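Long-range contacts in galactose mutarotase related enzyme (Lactobacillus casei, PDB 3Q1N), which probably binds carbohydrates and may interconvert the anomers of aldose sugars, as members of the aldose 1-epimerase family do: residues T40-H45 / H143-V148; D59-G64 / K104-Y109; E164-P169 / L210-I215. All blocks are in the same frame, centred on the assembly; numbering follows the deposited sequence.

Interaction 1: residues T40-H45 / H143-V148; sequences TFWNRH and HPAFNV. With EDO (1,2-ethanediol), chain K; EDO (1,2-ethanediol), chain J; EDO (1,2-ethanediol), chain I.
Trp42 and His143 meet ring to ring at an oblique tilt, their planes 32° apart and the indole's six-membered ring 5.0 Å from the imidazole, centroid to centroid. The closest approach is Trp42 CH2 to His143 ND1, 3.3 Å. Arg44 CB lies over one face of the indole, toward its rim, and Trp242 forms an edge-to-face pair with it. At the indole edge Trp42 NE1 donates to O2 of the chain K ethanediol at 3.0 Å. At the imidazole edge His143 NE2 donates to ethanediol O2 (chain J), in the ring plane, at 2.7 Å and 167°. Trp42 CG is anti to its backbone N (chi1 -168°). The benzo end of the indole touches the strand, with Trp42 CZ3 3.7 Å from Ala145 CB. Between the backbones, Ala145 N donates to His45 O at 3.0 Å. The CB of His45 points away from the strand, and its ND1 bonds to Trp35 O. Tyr31 OH and Glu255 OE1 also hydrogen-bond to ethanediol here. The diols probably come from the crystallisation liquor, but N-H donors beside aromatic rings would suit a sugar, consistent with the binding inferred for the family.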
loop_
_atom_site.group_PDB
_atom_site.type_symbol
_atom_site.label_atom_id
_atom_site.label_comp_id
_atom_site.label_asym_id
_atom_site.label_seq_id
_atom_site.Cartn_x
_atom_site.Cartn_y
_atom_site.Cartn_z
ATOM N N THR A 40 15.473 -13.130 3.737
ATOM C CA THR A 40 16.665 -12.403 4.166
ATOM C C THR A 40 16.313 -10.944 4.506
ATOM O O THR A 40 16.792 -10.406 5.508
ATOM C CB THR A 40 17.740 -12.478 3.075
ATOM O OG1 THR A 40 17.931 -13.854 2.697
ATOM C CG2 THR A 40 19.086 -11.851 3.560
ATOM N N PHE A 41 15.406 -10.348 3.717
ATOM C CA PHE A 41 15.010 -8.942 3.882
ATOM C C PHE A 41 13.535 -8.738 4.208
ATOM O O PHE A 41 13.201 -7.937 5.070
ATOM C CB PHE A 41 15.354 -8.176 2.604
ATOM C CG PHE A 41 16.814 -8.225 2.266
ATOM C CD1 PHE A 41 17.705 -7.428 2.963
ATOM C CD2 PHE A 41 17.292 -9.045 1.256
ATOM C CE1 PHE A 41 19.086 -7.473 2.670
ATOM C CE2 PHE A 41 18.664 -9.100 0.956
ATOM C CZ PHE A 41 19.553 -8.307 1.659
ATOM N N TRP A 42 12.654 -9.437 3.496
ATOM C CA TRP A 42 11.216 -9.297 3.731
ATOM C C TRP A 42 10.473 -10.418 3.038
ATOM O O TRP A 42 10.652 -10.636 1.857
ATOM C CB TRP A 42 10.708 -7.926 3.212
ATOM C CG TRP A 42 9.345 -7.581 3.639
ATOM C CD1 TRP A 42 8.839 -7.659 4.914
ATOM C CD2 TRP A 42 8.272 -7.057 2.817
ATOM N NE1 TRP A 42 7.530 -7.258 4.919
ATOM C CE2 TRP A 42 7.166 -6.870 3.649
ATOM C CE3 TRP A 42 8.146 -6.760 1.455
ATOM C CZ2 TRP A 42 5.935 -6.381 3.165
ATOM C CZ3 TRP A 42 6.911 -6.278 0.980
ATOM C CH2 TRP A 42 5.845 -6.097 1.828
ATOM N N ASN A 43 9.649 -11.145 3.766
ATOM C CA ASN A 43 9.059 -12.336 3.218
ATOM C C ASN A 43 7.709 -12.150 2.531
ATOM O O ASN A 43 7.015 -13.135 2.309
ATOM C CB ASN A 43 8.955 -13.422 4.289
ATOM C CG ASN A 43 8.113 -13.032 5.452
ATOM O OD1 ASN A 43 7.480 -11.965 5.488
ATOM N ND2 ASN A 43 8.124 -13.894 6.480
ATOM N N ARG A 44 7.331 -10.901 2.222
ATOM C CA ARG A 44 6.094 -10.643 1.490
ATOM C C ARG A 44 6.391 -9.917 0.175
ATOM O O ARG A 44 7.573 -9.711 -0.162
ATOM C CB ARG A 44 5.149 -9.867 2.359
ATOM C CG ARG A 44 4.844 -10.649 3.628
ATOM C CD ARG A 44 4.089 -9.852 4.602
ATOM N NE ARG A 44 3.954 -10.575 5.876
ATOM C CZ ARG A 44 2.971 -11.432 6.184
ATOM N NH1 ARG A 44 1.971 -11.718 5.349
ATOM N NH2 ARG A 44 2.971 -12.003 7.390
ATOM N N HIS A 45 5.344 -9.583 -0.584
ATOM C CA HIS A 45 5.560 -8.989 -1.915
ATOM C C HIS A 45 4.804 -7.647 -2.044
ATOM O O HIS A 45 5.393 -6.612 -2.322
ATOM C CB HIS A 45 5.095 -9.958 -3.044
ATOM C CG HIS A 45 5.568 -11.368 -2.895
ATOM N ND1 HIS A 45 6.647 -11.865 -3.600
ATOM C CD2 HIS A 45 5.120 -12.385 -2.114
ATOM C CE1 HIS A 45 6.829 -13.144 -3.274
ATOM N NE2 HIS A 45 5.908 -13.487 -2.387
ATOM N N HIS A 143 0.654 -2.194 -0.468
ATOM C CA HIS A 143 2.027 -2.184 0.058
ATOM C C HIS A 143 3.049 -2.891 -0.874
ATOM O O HIS A 143 3.790 -3.761 -0.445
ATOM C CB HIS A 143 1.938 -2.908 1.445
ATOM C CG HIS A 143 3.103 -2.700 2.383
ATOM N ND1 HIS A 143 4.379 -3.143 2.113
ATOM C CD2 HIS A 143 3.139 -2.206 3.642
ATOM C CE1 HIS A 143 5.166 -2.897 3.150
ATOM N NE2 HIS A 143 4.435 -2.345 4.104
ATOM N N PRO A 144 3.148 -2.478 -2.159
ATOM C CA PRO A 144 4.063 -3.187 -3.072
ATOM C C PRO A 144 5.509 -2.802 -2.830
ATOM O O PRO A 144 5.810 -1.630 -2.691
ATOM C CB PRO A 144 3.622 -2.691 -4.442
ATOM C CG PRO A 144 3.003 -1.373 -4.201
ATOM C CD PRO A 144 2.273 -1.563 -2.908
ATOM N N ALA A 145 6.384 -3.785 -2.842
ATOM C CA ALA A 145 7.832 -3.564 -2.787
ATOM C C ALA A 145 8.366 -3.801 -4.204
ATOM O O ALA A 145 8.079 -4.813 -4.830
ATOM C CB ALA A 145 8.469 -4.534 -1.846
ATOM N N PHE A 146 9.113 -2.833 -4.696
ATOM C CA PHE A 146 9.678 -2.837 -6.033
ATOM C C PHE A 146 11.167 -3.067 -6.013
ATOM O O PHE A 146 11.903 -2.442 -5.235
ATOM C CB PHE A 146 9.416 -1.501 -6.706
ATOM C CG PHE A 146 7.951 -1.239 -6.939
ATOM C CD1 PHE A 146 7.258 -1.966 -7.900
ATOM C CD2 PHE A 146 7.260 -0.352 -6.141
ATOM C CE1 PHE A 146 5.907 -1.756 -8.121
ATOM C CE2 PHE A 146 5.894 -0.148 -6.337
ATOM C CZ PHE A 146 5.216 -0.842 -7.315
ATOM N N ASN A 147 11.612 -3.956 -6.878
ATOM C CA ASN A 147 13.068 -4.200 -7.015
ATOM C C ASN A 147 13.779 -2.911 -7.470
ATOM O O ASN A 147 13.241 -2.170 -8.319
ATOM C CB ASN A 147 13.323 -5.314 -8.000
ATOM C CG ASN A 147 12.790 -6.631 -7.504
ATOM O OD1 ASN A 147 13.153 -7.060 -6.412
ATOM N ND2 ASN A 147 11.886 -7.253 -8.268
ATOM N N VAL A 148 14.966 -2.664 -6.883
ATOM C CA VAL A 148 15.857 -1.555 -7.266
ATOM C C VAL A 148 17.309 -2.000 -7.313
ATOM O O VAL A 148 17.693 -2.941 -6.642
ATOM C CB VAL A 148 15.725 -0.322 -6.311
ATOM C CG1 VAL A 148 14.281 0.228 -6.345
ATOM C CG2 VAL A 148 16.146 -0.678 -4.873
HETATM C C1 EDO K . 7.147 -4.444 7.371
HETATM O O1 EDO K . 6.848 -4.460 8.764
HETATM C C2 EDO K . 5.916 -4.897 6.607
HETATM O O2 EDO K . 5.592 -6.252 6.974
HETATM C C1 EDO J . 5.671 0.536 5.711
HETATM O O1 EDO J . 4.236 0.639 5.632
HETATM C C2 EDO J . 6.135 -0.477 6.733
HETATM O O2 EDO J . 5.635 -1.801 6.438
HETATM C C1 EDO I . 10.856 -1.057 -10.418
HETATM O O1 EDO I . 11.528 -1.601 -11.555
HETATM C C2 EDO I . 11.377 0.338 -10.115
HETATM O O2 EDO I . 12.777 0.285 -9.804
#

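Interaction 2: residues D59-G64 / K104-Y109; sequences DQYRLG and KFPFEY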
loop_
_atom_site.group_PDB
_atom_site.type_symbol
_atom_site.label_atom_id
_atom_site.label_comp_id
_atom_site.label_asym_id
_atom_site.label_seq_id
_atom_site.Cartn_x
_atom_site.Cartn_y
_atom_site.Cartn_z
ATOM N N ASP A 59 -2.220 -2.689 20.198
ATOM C CA ASP A 59 -2.901 -3.670 19.318
ATOM C C ASP A 59 -4.400 -3.725 19.549
ATOM O O ASP A 59 -5.035 -4.796 19.539
ATOM C CB ASP A 59 -2.228 -5.036 19.463
ATOM C CG ASP A 59 -0.764 -5.033 18.961
ATOM O OD1 ASP A 59 -0.426 -4.473 17.888
ATOM O OD2 ASP A 59 0.069 -5.654 19.616
ATOM N N GLN A 60 -4.986 -2.557 19.731
ATOM C CA GLN A 60 -6.436 -2.451 19.949
ATOM C C GLN A 60 -6.916 -1.076 19.496
ATOM O O GLN A 60 -6.113 -0.207 19.085
ATOM C CB GLN A 60 -6.794 -2.703 21.433
ATOM C CG GLN A 60 -6.254 -1.645 22.375
ATOM C CD GLN A 60 -6.341 -2.051 23.859
ATOM O OE1 GLN A 60 -7.226 -1.595 24.574
ATOM N NE2 GLN A 60 -5.409 -2.859 24.312
ATOM N N TYR A 61 -8.229 -0.909 19.499
ATOM C CA TYR A 61 -8.862 0.333 19.136
ATOM C C TYR A 61 -10.252 0.408 19.709
ATOM O O TYR A 61 -10.728 -0.533 20.339
ATOM C CB TYR A 61 -8.920 0.464 17.629
ATOM C CG TYR A 61 -9.917 -0.451 16.943
ATOM C CD1 TYR A 61 -9.654 -1.794 16.794
ATOM C CD2 TYR A 61 -11.118 0.022 16.436
ATOM C CE1 TYR A 61 -10.557 -2.671 16.162
ATOM C CE2 TYR A 61 -12.028 -0.844 15.789
ATOM C CZ TYR A 61 -11.748 -2.179 15.666
ATOM O OH TYR A 61 -12.632 -3.060 15.058
ATOM N N ARG A 62 -10.905 1.534 19.501
ATOM C CA ARG A 62 -12.272 1.722 19.973
ATOM C C ARG A 62 -13.271 1.926 18.838
ATOM O O ARG A 62 -12.938 2.494 17.774
ATOM C CB ARG A 62 -12.365 2.931 20.897
ATOM C CG ARG A 62 -11.806 2.673 22.286
ATOM C CD ARG A 62 -11.515 3.972 22.985
ATOM N NE ARG A 62 -12.743 4.663 23.387
ATOM C CZ ARG A 62 -12.944 5.991 23.351
ATOM N NH1 ARG A 62 -12.015 6.828 22.878
ATOM N NH2 ARG A 62 -14.102 6.498 23.789
ATOM N N LEU A 63 -14.507 1.486 19.108
ATOM C CA LEU A 63 -15.687 1.921 18.346
ATOM C C LEU A 63 -16.602 2.565 19.360
ATOM O O LEU A 63 -17.294 1.871 20.112
ATOM C CB LEU A 63 -16.362 0.767 17.597
ATOM C CG LEU A 63 -15.500 0.112 16.542
ATOM C CD1 LEU A 63 -16.045 -1.262 16.109
ATOM C CD2 LEU A 63 -15.321 1.087 15.330
ATOM N N GLY A 64 -16.556 3.884 19.421
ATOM C CA GLY A 64 -17.228 4.621 20.466
ATOM C C GLY A 64 -16.613 4.206 21.782
ATOM O O GLY A 64 -15.398 4.333 21.968
ATOM N N LYS A 104 -12.488 -9.053 15.667
ATOM C CA LYS A 104 -11.632 -7.878 15.605
ATOM C C LYS A 104 -12.392 -6.635 15.148
ATOM O O LYS A 104 -11.972 -5.550 15.450
ATOM C CB LYS A 104 -10.448 -8.087 14.650
ATOM C CG LYS A 104 -9.437 -9.100 15.159
ATOM C CD LYS A 104 -8.267 -9.203 14.225
ATOM C CE LYS A 104 -7.157 -10.073 14.798
ATOM N NZ LYS A 104 -7.521 -11.522 14.737
ATOM N N PHE A 105 -13.451 -6.834 14.364
ATOM C CA PHE A 105 -14.023 -5.802 13.533
ATOM C C PHE A 105 -15.474 -6.246 13.261
ATOM O O PHE A 105 -15.730 -7.102 12.407
ATOM C CB PHE A 105 -13.181 -5.709 12.269
ATOM C CG PHE A 105 -13.550 -4.599 11.312
ATOM C CD1 PHE A 105 -13.375 -3.237 11.644
ATOM C CD2 PHE A 105 -14.116 -4.898 10.053
ATOM C CE1 PHE A 105 -13.658 -2.201 10.693
ATOM C CE2 PHE A 105 -14.394 -3.873 9.132
ATOM C CZ PHE A 105 -14.194 -2.565 9.442
ATOM N N PRO A 106 -16.417 -5.735 14.053
ATOM C CA PRO A 106 -17.766 -6.356 14.094
ATOM C C PRO A 106 -18.686 -5.880 12.970
ATOM O O PRO A 106 -19.787 -5.342 13.200
ATOM C CB PRO A 106 -18.265 -5.940 15.482
ATOM C CG PRO A 106 -17.616 -4.613 15.722
ATOM C CD PRO A 106 -16.246 -4.716 15.104
ATOM N N PHE A 107 -18.179 -6.019 11.741
ATOM C CA PHE A 107 -18.862 -5.542 10.561
ATOM C C PHE A 107 -18.861 -6.599 9.490
ATOM O O PHE A 107 -17.838 -7.229 9.179
ATOM C CB PHE A 107 -18.175 -4.259 9.982
ATOM C CG PHE A 107 -18.130 -3.123 10.937
ATOM C CD1 PHE A 107 -19.223 -2.296 11.098
ATOM C CD2 PHE A 107 -16.996 -2.864 11.711
ATOM C CE1 PHE A 107 -19.205 -1.269 12.018
ATOM C CE2 PHE A 107 -16.984 -1.837 12.610
ATOM C CZ PHE A 107 -18.106 -1.030 12.753
ATOM N N GLU A 108 -20.030 -6.770 8.875
ATOM C CA GLU A 108 -20.110 -7.397 7.574
ATOM C C GLU A 108 -19.605 -6.456 6.483
ATOM O O GLU A 108 -19.929 -5.259 6.446
ATOM C CB GLU A 108 -21.539 -7.901 7.284
ATOM C CG GLU A 108 -22.038 -8.848 8.354
ATOM C CD GLU A 108 -23.242 -9.644 7.940
ATOM O OE1 GLU A 108 -23.917 -9.277 6.974
ATOM O OE2 GLU A 108 -23.530 -10.659 8.641
ATOM N N TYR A 109 -18.739 -6.998 5.623
ATOM C CA TYR A 109 -18.136 -6.207 4.563
ATOM C C TYR A 109 -17.905 -7.004 3.321
ATOM O O TYR A 109 -17.821 -8.251 3.365
ATOM C CB TYR A 109 -16.804 -5.560 5.035
ATOM C CG TYR A 109 -15.645 -6.552 5.228
ATOM C CD1 TYR A 109 -14.862 -6.979 4.130
ATOM C CD2 TYR A 109 -15.367 -7.106 6.489
ATOM C CE1 TYR A 109 -13.837 -7.867 4.319
ATOM C CE2 TYR A 109 -14.353 -8.015 6.671
ATOM C CZ TYR A 109 -13.580 -8.398 5.598
ATOM O OH TYR A 109 -12.547 -9.327 5.763
#
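Tyr61 and Lys104 make the polar link between strand 60-63 and the loop that follows helix 99-104. The phenol OH of Tyr61 donates to the main-chain Lys104 O at 2.6 Å, lying in the carbonyl plane on a lone pair, with a C=O...donor angle of 137°. The same carbonyl oxygen sits in the plane of the tyrosine ring, at its edge, so the bond is made sidelong to the ring rather than over a face. A stack of the ring on Trp270 helps hold it in this orientation.

Aromatic contacts come next. Tyr61 OH approaches the rim of the Phe105 ring in plane, 3.5 Å from CD1. Within the loop, Phe107 CD2 sits over the centre of that same Phe105 ring, 3.4 Å above the plane, while Phe105 CG lies at the edge of the Phe107 ring.

The apolar contacts converge on one methyl. Leu63 CD1 reaches Pro106 CD at 3.6 Å and Phe107 CE2 at 3.7 Å, tip to tip in both cases. Pro137, from strand 136-147, and Tyr68, from strand 66-69, also touch the Leu63 side chain; Pro137 touches Phe107 as well, and Tyr68 touches Pro106.

The loop folds tightly here: Pro106 is the centre of an inverse gamma turn, with a weak Phe107 N to Phe105 O bond of 2.8 Å. The contact thus sets the first strand of the 60-63/66-69 hairpin, through Tyr61 and Leu63, against the turn that leads from helix 99-104 into strand 109-118 of the large antiparallel sheet of this beta-sandwich fold.

Interaction 3: residues E164-P169 / L210-I215; sequences EPLNSP and LANSEI
Asn167 and Glu214 form the shorter of two hydrogen bonds that tie these loops: Asn167 N donates to Glu214 OE2 at 2.8 Å and 163°, meeting the carboxylate on its anti lone pair. Glu214 reaches that amide by folding back. Its CG takes the crowded position between backbone N and carbonyl carbon (chi1 69°), and the chain bends again at chi2. In the second bond Asn212 ND2 donates to Pro169 O at 3.0 Å. The acceptor lies close to the amide plane of Asn212, whereas the donor stands 49° out of the carbonyl plane of Pro169. Asn212 OD1 accepts from Gln171 N, so both ends of this buried amide are used and its rotation is fixed.

Outward from these bonds, the Asn167 and Glu214 side chains run past each other in opposite directions, their amide and carboxylate planes nearly parallel, Asn167 ND2 coming within 3.8 Å of Glu214 CG. Leu166 crosses Asn212 obliquely and sets CD1 3.8 Å from Asn212 CB and 4.2 Å from Ile215 CG1. Pro165, preceded by a cis peptide, rests its CD 3.5 Å from Glu214 O.

Replacing Asn212 by an alanine would probably leave Pro169 O and Gln171 N without their mates and open a gap beside Leu166 CD1, although the contact to CB would remain.

A type I turn from Asn212 to Ile215, closed by a weak bond, places the side chains of Asn212 and Glu214 toward the facing loop. The contact buries Pro165 O, which has no hydrogen-bonding partner in the model, while Asn167 N and Pro169 O are satisfied by the side chains of Glu214 and Asn212.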
loop_
_atom_site.group_PDB
_atom_site.type_symbol
_atom_site.label_atom_id
_atom_site.label_comp_id
_atom_site.label_asym_id
_atom_site.label_seq_id
_atom_site.Cartn_x
_atom_site.Cartn_y
_atom_site.Cartn_z
ATOM N N GLU A 164 3.955 14.611 -9.143
ATOM C CA GLU A 164 3.214 15.725 -9.715
ATOM C C GLU A 164 1.716 15.524 -9.597
ATOM O O GLU A 164 1.258 14.377 -9.563
ATOM C CB GLU A 164 3.605 15.930 -11.183
ATOM C CG GLU A 164 3.175 14.861 -12.147
ATOM C CD GLU A 164 1.695 14.934 -12.604
ATOM O OE1 GLU A 164 1.072 16.014 -12.550
ATOM O OE2 GLU A 164 1.170 13.891 -13.046
ATOM N N PRO A 165 0.942 16.632 -9.512
ATOM C CA PRO A 165 1.438 17.981 -9.290
ATOM C C PRO A 165 1.789 18.157 -7.839
ATOM O O PRO A 165 1.473 17.306 -7.022
ATOM C CB PRO A 165 0.229 18.875 -9.648
ATOM C CG PRO A 165 -0.950 18.023 -9.264
ATOM C CD PRO A 165 -0.526 16.612 -9.713
ATOM N N LEU A 166 2.418 19.271 -7.512
ATOM C CA LEU A 166 2.742 19.594 -6.128
ATOM C C LEU A 166 2.414 21.072 -5.897
ATOM O O LEU A 166 2.989 21.950 -6.556
ATOM C CB LEU A 166 4.222 19.266 -5.858
ATOM C CG LEU A 166 4.716 19.023 -4.454
ATOM C CD1 LEU A 166 3.915 17.899 -3.723
ATOM C CD2 LEU A 166 6.237 18.727 -4.454
ATOM N N ASN A 167 1.481 21.340 -4.986
ATOM C CA ASN A 167 1.029 22.729 -4.723
ATOM C C ASN A 167 1.654 23.345 -3.471
ATOM O O ASN A 167 1.279 24.456 -3.085
ATOM C CB ASN A 167 -0.479 22.783 -4.538
ATOM C CG ASN A 167 -1.240 22.264 -5.734
ATOM O OD1 ASN A 167 -0.775 22.340 -6.888
ATOM N ND2 ASN A 167 -2.419 21.729 -5.470
ATOM N N SER A 168 2.579 22.637 -2.831
ATOM C CA SER A 168 3.327 23.174 -1.689
ATOM C C SER A 168 4.500 22.213 -1.442
ATOM O O SER A 168 4.522 21.131 -2.024
ATOM C CB SER A 168 2.420 23.317 -0.447
ATOM O OG SER A 168 2.023 22.072 0.103
ATOM N N PRO A 169 5.485 22.604 -0.611
ATOM C CA PRO A 169 6.618 21.728 -0.420
ATOM C C PRO A 169 6.211 20.346 0.066
ATOM O O PRO A 169 5.203 20.217 0.743
ATOM C CB PRO A 169 7.431 22.439 0.640
ATOM C CG PRO A 169 7.138 23.907 0.402
ATOM C CD PRO A 169 5.688 23.921 0.025
ATOM N N LEU A 210 4.089 10.512 2.750
ATOM C CA LEU A 210 3.870 11.821 2.127
ATOM C C LEU A 210 2.450 12.304 2.363
ATOM O O LEU A 210 1.462 11.578 2.115
ATOM C CB LEU A 210 4.122 11.770 0.603
ATOM C CG LEU A 210 5.503 11.280 0.179
ATOM C CD1 LEU A 210 5.586 11.319 -1.358
ATOM C CD2 LEU A 210 6.615 12.119 0.762
ATOM N N ALA A 211 2.358 13.536 2.842
ATOM C CA ALA A 211 1.107 14.151 3.243
ATOM C C ALA A 211 0.417 14.919 2.125
ATOM O O ALA A 211 -0.738 15.337 2.304
ATOM C CB ALA A 211 1.352 15.073 4.422
ATOM N N ASN A 212 1.093 15.104 0.983
ATOM C CA ASN A 212 0.583 15.969 -0.084
ATOM C C ASN A 212 -0.449 15.243 -0.943
ATOM O O ASN A 212 -0.111 14.544 -1.899
ATOM C CB ASN A 212 1.742 16.537 -0.938
ATOM C CG ASN A 212 2.820 17.186 -0.113
ATOM O OD1 ASN A 212 3.578 16.504 0.544
ATOM N ND2 ASN A 212 2.960 18.514 -0.215
ATOM N N SER A 213 -1.738 15.420 -0.618
ATOM C CA SER A 213 -2.787 14.606 -1.245
ATOM C C SER A 213 -3.091 14.934 -2.685
ATOM O O SER A 213 -3.762 14.155 -3.373
ATOM C CB SER A 213 -4.071 14.674 -0.421
ATOM O OG SER A 213 -3.812 14.237 0.887
ATOM N N GLU A 214 -2.608 16.077 -3.158
ATOM C CA GLU A 214 -2.845 16.481 -4.518
ATOM C C GLU A 214 -2.050 15.691 -5.570
ATOM O O GLU A 214 -2.303 15.842 -6.781
ATOM C CB GLU A 214 -2.505 17.952 -4.686
ATOM C CG GLU A 214 -0.994 18.319 -4.582
ATOM C CD GLU A 214 -0.552 18.726 -3.171
ATOM O OE1 GLU A 214 -1.135 18.230 -2.153
ATOM O OE2 GLU A 214 0.418 19.521 -3.081
ATOM N N ILE A 215 -1.061 14.915 -5.127
ATOM C CA ILE A 215 -0.232 14.146 -6.071
ATOM C C ILE A 215 -1.050 13.179 -6.911
ATOM O O ILE A 215 -1.896 12.438 -6.402
ATOM C CB ILE A 215 0.905 13.367 -5.336
ATOM C CG1 ILE A 215 1.851 14.374 -4.670
ATOM C CG2 ILE A 215 1.677 12.429 -6.344
ATOM C CD1 ILE A 215 2.841 13.727 -3.637
#

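Overall arrangement
From the N terminus, the chain reaches 40-45 first and does not meet its partner, 143-148, until it runs along the last part of strand 136-147, so interaction 1 closes a long loop. Interaction 2 opens and closes within that loop, joining the hairpin strand 60-63 to the connection between helix 99-104 and strand 109-118. Interaction 3 follows in series, linking the loops after strands 160-164 and 208-210; no two contacts cross. The three sites lie apart, with centres about 29 Å (1 and 2), 25 Å (1 and 3) and 31 Å (2 and 3) from each other and no touching atoms. Interaction 1 joins the loop before strand 48-49 to strand 136-147, near a possible sugar pocket, while the others fasten peripheral connections of the sandwich.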